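PDB 4DIM: phosphoribosylglycinamide synthetase from Anaerococcus prevotii, which probably binds ATP and a divalent metal such as manganese and acts as a ligase of the ATP-grasp family. Local coordinates for residues Asp61-Lys66 with Ile84-Arg89; Lys66-Asn71 with Asp92-Val97. One frame throughout, in Å; residues are numbered along the deposited sequence.

Contact 1 (Asp61-Lys66 with Ile84-Arg89)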
loop_
_atom_site.group_PDB
_atom_site.type_symbol
_atom_site.label_atom_id
_atom_site.label_comp_id
_atom_site.label_asym_id
_atom_site.label_seq_id
_atom_site.Cartn_x
_atom_site.Cartn_y
_atom_site.Cartn_z
ATOM N N ASP A 61 12.223 -14.579 11.889
ATOM C CA ASP A 61 13.222 -15.521 12.420
ATOM C C ASP A 61 13.415 -16.729 11.479
ATOM O O ASP A 61 14.552 -17.072 11.178
ATOM C CB ASP A 61 12.853 -15.994 13.836
ATOM C CG ASP A 61 13.341 -15.052 14.927
ATOM O OD1 ASP A 61 12.577 -14.133 15.303
ATOM O OD2 ASP A 61 14.523 -15.167 15.326
ATOM N N GLU A 62 12.324 -17.344 11.002
ATOM C CA GLU A 62 12.408 -18.463 10.050
ATOM C C GLU A 62 13.093 -18.037 8.769
ATOM O O GLU A 62 13.941 -18.743 8.251
ATOM C CB GLU A 62 11.007 -18.982 9.708
ATOM C CG GLU A 62 10.986 -20.250 8.870
ATOM C CD GLU A 62 9.725 -20.384 8.046
ATOM O OE1 GLU A 62 9.715 -19.875 6.902
ATOM O OE2 GLU A 62 8.727 -20.938 8.562
ATOM N N VAL A 63 12.695 -16.878 8.255
ATOM C CA VAL A 63 13.211 -16.328 7.014
ATOM C C VAL A 63 14.706 -16.103 7.087
ATOM O O VAL A 63 15.393 -16.468 6.145
ATOM C CB VAL A 63 12.455 -15.033 6.667
ATOM C CG1 VAL A 63 13.204 -14.198 5.630
ATOM C CG2 VAL A 63 11.060 -15.372 6.164
ATOM N N GLU A 64 15.198 -15.495 8.179
ATOM C CA GLU A 64 16.620 -15.212 8.400
ATOM C C GLU A 64 17.464 -16.503 8.264
ATOM O O GLU A 64 18.551 -16.484 7.687
ATOM C CB GLU A 64 16.790 -14.588 9.802
ATOM C CG GLU A 64 18.193 -14.148 10.186
ATOM C CD GLU A 64 18.485 -14.185 11.677
ATOM O OE1 GLU A 64 17.575 -13.871 12.480
ATOM O OE2 GLU A 64 19.645 -14.488 12.038
ATOM N N GLN A 65 16.944 -17.613 8.783
ATOM C CA GLN A 65 17.620 -18.901 8.721
ATOM C C GLN A 65 17.642 -19.433 7.292
ATOM O O GLN A 65 18.685 -19.857 6.798
ATOM C CB GLN A 65 16.932 -19.934 9.658
ATOM C CG GLN A 65 17.476 -20.012 11.104
ATOM C CD GLN A 65 17.940 -18.703 11.721
ATOM O OE1 GLN A 65 17.144 -17.903 12.237
ATOM N NE2 GLN A 65 19.252 -18.477 11.729
ATOM N N LYS A 66 16.495 -19.409 6.634
ATOM C CA LYS A 66 16.338 -19.964 5.297
ATOM C C LYS A 66 17.151 -19.243 4.190
ATOM O O LYS A 66 17.428 -19.900 3.189
ATOM C CB LYS A 66 14.838 -20.007 4.914
ATOM C CG LYS A 66 14.073 -21.106 5.665
ATOM C CD LYS A 66 12.606 -21.202 5.265
ATOM C CE LYS A 66 11.833 -22.292 5.996
ATOM N NZ LYS A 66 12.055 -23.653 5.424
ATOM N N ILE A 84 7.347 -7.603 5.306
ATOM C CA ILE A 84 8.074 -6.337 5.310
ATOM C C ILE A 84 9.120 -6.297 6.406
ATOM O O ILE A 84 10.193 -5.728 6.221
ATOM C CB ILE A 84 7.087 -5.127 5.395
ATOM C CG1 ILE A 84 7.788 -3.791 5.022
ATOM C CG2 ILE A 84 6.424 -4.994 6.804
ATOM C CD1 ILE A 84 8.602 -3.827 3.768
ATOM N N VAL A 85 8.831 -6.898 7.538
ATOM C CA VAL A 85 9.806 -6.996 8.621
ATOM C C VAL A 85 10.864 -8.021 8.239
ATOM O O VAL A 85 12.047 -7.729 8.322
ATOM C CB VAL A 85 9.114 -7.350 9.941
ATOM C CG1 VAL A 85 10.143 -7.714 11.016
ATOM C CG2 VAL A 85 8.241 -6.181 10.382
ATOM N N SER A 86 10.437 -9.213 7.796
ATOM C CA SER A 86 11.343 -10.285 7.371
ATOM C C SER A 86 12.301 -9.751 6.319
ATOM O O SER A 86 13.495 -9.936 6.488
ATOM C CB SER A 86 10.553 -11.477 6.855
ATOM O OG SER A 86 9.401 -11.657 7.661
ATOM N N LEU A 87 11.826 -8.951 5.345
ATOM C CA LEU A 87 12.747 -8.321 4.383
ATOM C C LEU A 87 13.811 -7.465 5.088
ATOM O O LEU A 87 15.000 -7.549 4.775
ATOM C CB LEU A 87 11.983 -7.427 3.433
ATOM C CG LEU A 87 12.808 -6.569 2.475
ATOM C CD1 LEU A 87 13.764 -7.407 1.651
ATOM C CD2 LEU A 87 11.883 -5.843 1.545
ATOM N N ALA A 88 13.364 -6.620 6.017
ATOM C CA ALA A 88 14.227 -5.742 6.781
ATOM C C ALA A 88 15.341 -6.542 7.510
ATOM O O ALA A 88 16.515 -6.142 7.453
ATOM C CB ALA A 88 13.395 -4.942 7.771
ATOM N N ARG A 89 14.990 -7.709 8.113
ATOM C CA ARG A 89 15.988 -8.550 8.765
ATOM C C ARG A 89 16.943 -9.156 7.728
ATOM O O ARG A 89 18.168 -9.122 7.946
ATOM C CB ARG A 89 15.375 -9.668 9.621
ATOM C CG ARG A 89 16.380 -10.120 10.722
ATOM C CD ARG A 89 15.775 -11.038 11.767
ATOM N NE ARG A 89 14.942 -10.300 12.714
ATOM C CZ ARG A 89 14.208 -10.848 13.679
ATOM N NH1 ARG A 89 14.190 -12.168 13.847
ATOM N NH2 ARG A 89 13.477 -10.081 14.486
#
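Helices 61-66 and 84-89 run in broadly the same direction, their N-to-C vectors 40° apart and their axes 8.9 Å from each other at closest approach, with Val63 coming nearest to Ser86 and Glu64 to Arg89. At the buried end the fit is small against small. The Val63 isopropyl group straddles the methylene of Ser86, both CG1 and CG2 lying 4.0 Å from Ser86 CB. CB makes the closest approach; OG of Ser86, anti to the carbonyl carbon, stands slightly farther away. Both helices belong to the N-terminal domain with its four-stranded parallel sheet, in the order 51-54, 32-37, 9-13, 74-76, and they flank strand 74-76 in sequence, an alpha/beta arrangement in keeping with the N-terminal domain of ATP-grasp enzymes. Toward the outside the contact turns ionic. Arg89 sets out with CG anti to its backbone N, then bends at chi3 (-76°), which carries the guanidinium to Asp61. Arg89 NH1 lies 2.9 Å from Asp61 OD1 in a salt bridge whose hydrogen bond is weak; the carboxylate sits at the guanidinium edge, turned 81° from its plane. Glu64, extended beyond CG, crosses the arginine at an angle, its OE1 3.4 Å from Arg89 CD and 4.0 Å from Arg89 NH1, near enough for attraction but beyond a salt bridge. The arginine is also held by Glu101, which forms a salt bridge with NH2.

Contact 2 (Lys66-Asn71 with Asp92-Val97)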
loop_
_atom_site.group_PDB
_atom_site.type_symbol
_atom_site.label_atom_id
_atom_site.label_comp_id
_atom_site.label_asym_id
_atom_site.label_seq_id
_atom_site.Cartn_x
_atom_site.Cartn_y
_atom_site.Cartn_z
ATOM N N LYS A 66 16.495 -19.409 6.634
ATOM C CA LYS A 66 16.338 -19.964 5.297
ATOM C C LYS A 66 17.151 -19.243 4.190
ATOM O O LYS A 66 17.428 -19.900 3.189
ATOM C CB LYS A 66 14.838 -20.007 4.914
ATOM C CG LYS A 66 14.073 -21.106 5.665
ATOM C CD LYS A 66 12.606 -21.202 5.265
ATOM C CE LYS A 66 11.833 -22.292 5.996
ATOM N NZ LYS A 66 12.055 -23.653 5.424
ATOM N N VAL A 67 17.577 -17.962 4.374
ATOM C CA VAL A 67 18.273 -17.169 3.339
ATOM C C VAL A 67 19.795 -17.288 3.359
ATOM O O VAL A 67 20.464 -16.809 2.436
ATOM C CB VAL A 67 17.888 -15.677 3.412
ATOM C CG1 VAL A 67 16.389 -15.508 3.224
ATOM C CG2 VAL A 67 18.363 -14.999 4.710
ATOM N N LYS A 68 20.348 -17.878 4.392
ATOM C CA LYS A 68 21.801 -18.003 4.490
ATOM C C LYS A 68 22.377 -18.869 3.361
ATOM O O LYS A 68 23.444 -18.541 2.821
ATOM C CB LYS A 68 22.218 -18.545 5.872
ATOM C CG LYS A 68 22.556 -17.417 6.881
ATOM C CD LYS A 68 23.944 -16.731 6.620
ATOM C CE LYS A 68 24.199 -15.534 7.519
ATOM N NZ LYS A 68 25.251 -14.624 6.984
ATOM N N ASP A 69 21.630 -19.923 2.953
ATOM C CA ASP A 69 22.062 -20.816 1.884
ATOM C C ASP A 69 21.371 -20.505 0.533
ATOM O O ASP A 69 21.516 -21.304 -0.382
ATOM C CB ASP A 69 21.831 -22.273 2.310
ATOM C CG ASP A 69 22.596 -22.672 3.574
ATOM O OD1 ASP A 69 23.804 -23.033 3.462
ATOM O OD2 ASP A 69 21.996 -22.625 4.671
ATOM N N LEU A 70 20.732 -19.313 0.352
ATOM C CA LEU A 70 20.088 -18.982 -0.926
ATOM C C LEU A 70 20.958 -18.118 -1.875
ATOM O O LEU A 70 20.529 -17.870 -3.007
ATOM C CB LEU A 70 18.714 -18.317 -0.711
ATOM C CG LEU A 70 17.607 -19.242 -0.131
ATOM C CD1 LEU A 70 16.327 -18.492 0.033
ATOM C CD2 LEU A 70 17.389 -20.515 -0.983
ATOM N N ASN A 71 22.188 -17.730 -1.488
ATOM C CA ASN A 71 23.116 -17.058 -2.407
ATOM C C ASN A 71 22.506 -15.795 -3.024
ATOM O O ASN A 71 22.704 -15.509 -4.211
ATOM C CB ASN A 71 23.525 -18.046 -3.521
ATOM C CG ASN A 71 24.973 -18.367 -3.547
ATOM O OD1 ASN A 71 25.431 -19.188 -2.767
ATOM N ND2 ASN A 71 25.719 -17.767 -4.467
ATOM N N ASP A 92 19.335 -6.449 6.910
ATOM C CA ASP A 92 20.212 -6.168 8.048
ATOM C C ASP A 92 21.250 -7.270 8.305
ATOM O O ASP A 92 22.337 -6.947 8.797
ATOM C CB ASP A 92 19.387 -5.953 9.335
ATOM C CG ASP A 92 18.734 -4.598 9.408
ATOM O OD1 ASP A 92 18.665 -3.912 8.354
ATOM O OD2 ASP A 92 18.265 -4.222 10.512
ATOM N N LYS A 93 20.914 -8.559 8.040
ATOM C CA LYS A 93 21.818 -9.684 8.345
ATOM C C LYS A 93 22.660 -10.116 7.127
ATOM O O LYS A 93 23.836 -10.410 7.296
ATOM C CB LYS A 93 21.022 -10.884 8.895
ATOM C CG LYS A 93 20.172 -10.594 10.162
ATOM C CD LYS A 93 20.963 -10.127 11.401
ATOM C CE LYS A 93 20.092 -9.901 12.637
ATOM N NZ LYS A 93 19.879 -11.133 13.471
ATOM N N GLU A 94 22.089 -10.144 5.914
ATOM C CA GLU A 94 22.846 -10.503 4.701
ATOM C C GLU A 94 23.522 -9.247 4.056
ATOM O O GLU A 94 24.210 -9.387 3.036
ATOM C CB GLU A 94 21.931 -11.214 3.682
ATOM C CG GLU A 94 21.370 -12.556 4.129
ATOM C CD GLU A 94 22.373 -13.681 4.308
ATOM O OE1 GLU A 94 23.299 -13.807 3.471
ATOM O OE2 GLU A 94 22.213 -14.453 5.282
ATOM N N ASN A 95 23.349 -8.035 4.668
ATOM C CA ASN A 95 23.940 -6.768 4.228
ATOM C C ASN A 95 23.566 -6.474 2.763
ATOM O O ASN A 95 24.384 -6.110 1.918
ATOM C CB ASN A 95 25.467 -6.753 4.456
ATOM C CG ASN A 95 26.083 -5.362 4.419
ATOM O OD1 ASN A 95 25.488 -4.364 4.861
ATOM N ND2 ASN A 95 27.287 -5.253 3.877
ATOM N N LEU A 96 22.292 -6.601 2.497
ATOM C CA LEU A 96 21.712 -6.346 1.185
ATOM C C LEU A 96 21.067 -4.978 1.232
ATOM O O LEU A 96 20.749 -4.505 2.327
ATOM C CB LEU A 96 20.690 -7.448 0.863
ATOM C CG LEU A 96 21.185 -8.863 1.037
ATOM C CD1 LEU A 96 20.132 -9.866 0.685
ATOM C CD2 LEU A 96 22.429 -9.120 0.211
ATOM N N VAL A 97 20.905 -4.317 0.075
ATOM C CA VAL A 97 20.260 -3.002 0.036
ATOM C C VAL A 97 18.756 -3.143 0.372
ATOM O O VAL A 97 18.111 -4.118 -0.050
ATOM C CB VAL A 97 20.492 -2.300 -1.317
ATOM C CG1 VAL A 97 19.602 -1.076 -1.472
ATOM C CG2 VAL A 97 21.971 -1.905 -1.452
#
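Glu94, near the C-terminal end of helix 84-94, faces Val67 and Lys68 in the loop leaving helix 60-66, where residues Val67 to Leu70 form a type I beta turn. The ionic part is a salt bridge between Lys68 NZ and Glu94 OE2 at 3.5 Å, with no hydrogen bond between the two. The lysine chain bends at chi2 (-75°), and its aliphatic part passes beside Glu94 OE2 before NZ reaches that oxygen. The glutamate bends at chi2 as well (-67°), which turns the carboxylate toward Lys68. The apolar part is carried by Val67, whose CG2 meets both CG and OE2 of Glu94 at 3.9 Å, so the oxygen that faces the lysine chain also borders the valine methyl. Val67 itself is buried, also touching Leu11 on strand 9-13 of the parallel sheet and Ile90 one turn earlier on the helix. Lys68 is exposed to solvent, and its long salt bridge with Glu94, without a hydrogen bond, is probably a modest, solvent-screened attraction, while the buried Val67 gives the contact its apolar side.

In the fold
Contacts 1 and 2 are successive parts of one interface, their centres 9 Å apart: helix 84-94 supplies one side of both, first with residues 84-89 and then with its end at 92-94, where Lys93 and Glu94 make the contact, while helix 60-66 and the loop after it supply the other. The chain runs on from that helix into the loop at Lys66. A weak, long ion pair between Glu64 OE2 and Lys93 NZ, 3.7 Å apart, bridges the contacts directly. In both, a buried valine is bordered by charged pairs nearer the surface. The interface lies about 20 to 25 Å from the chain centre (measured from the contact centres), within the N-terminal domain, and belongs to the packing of that domain.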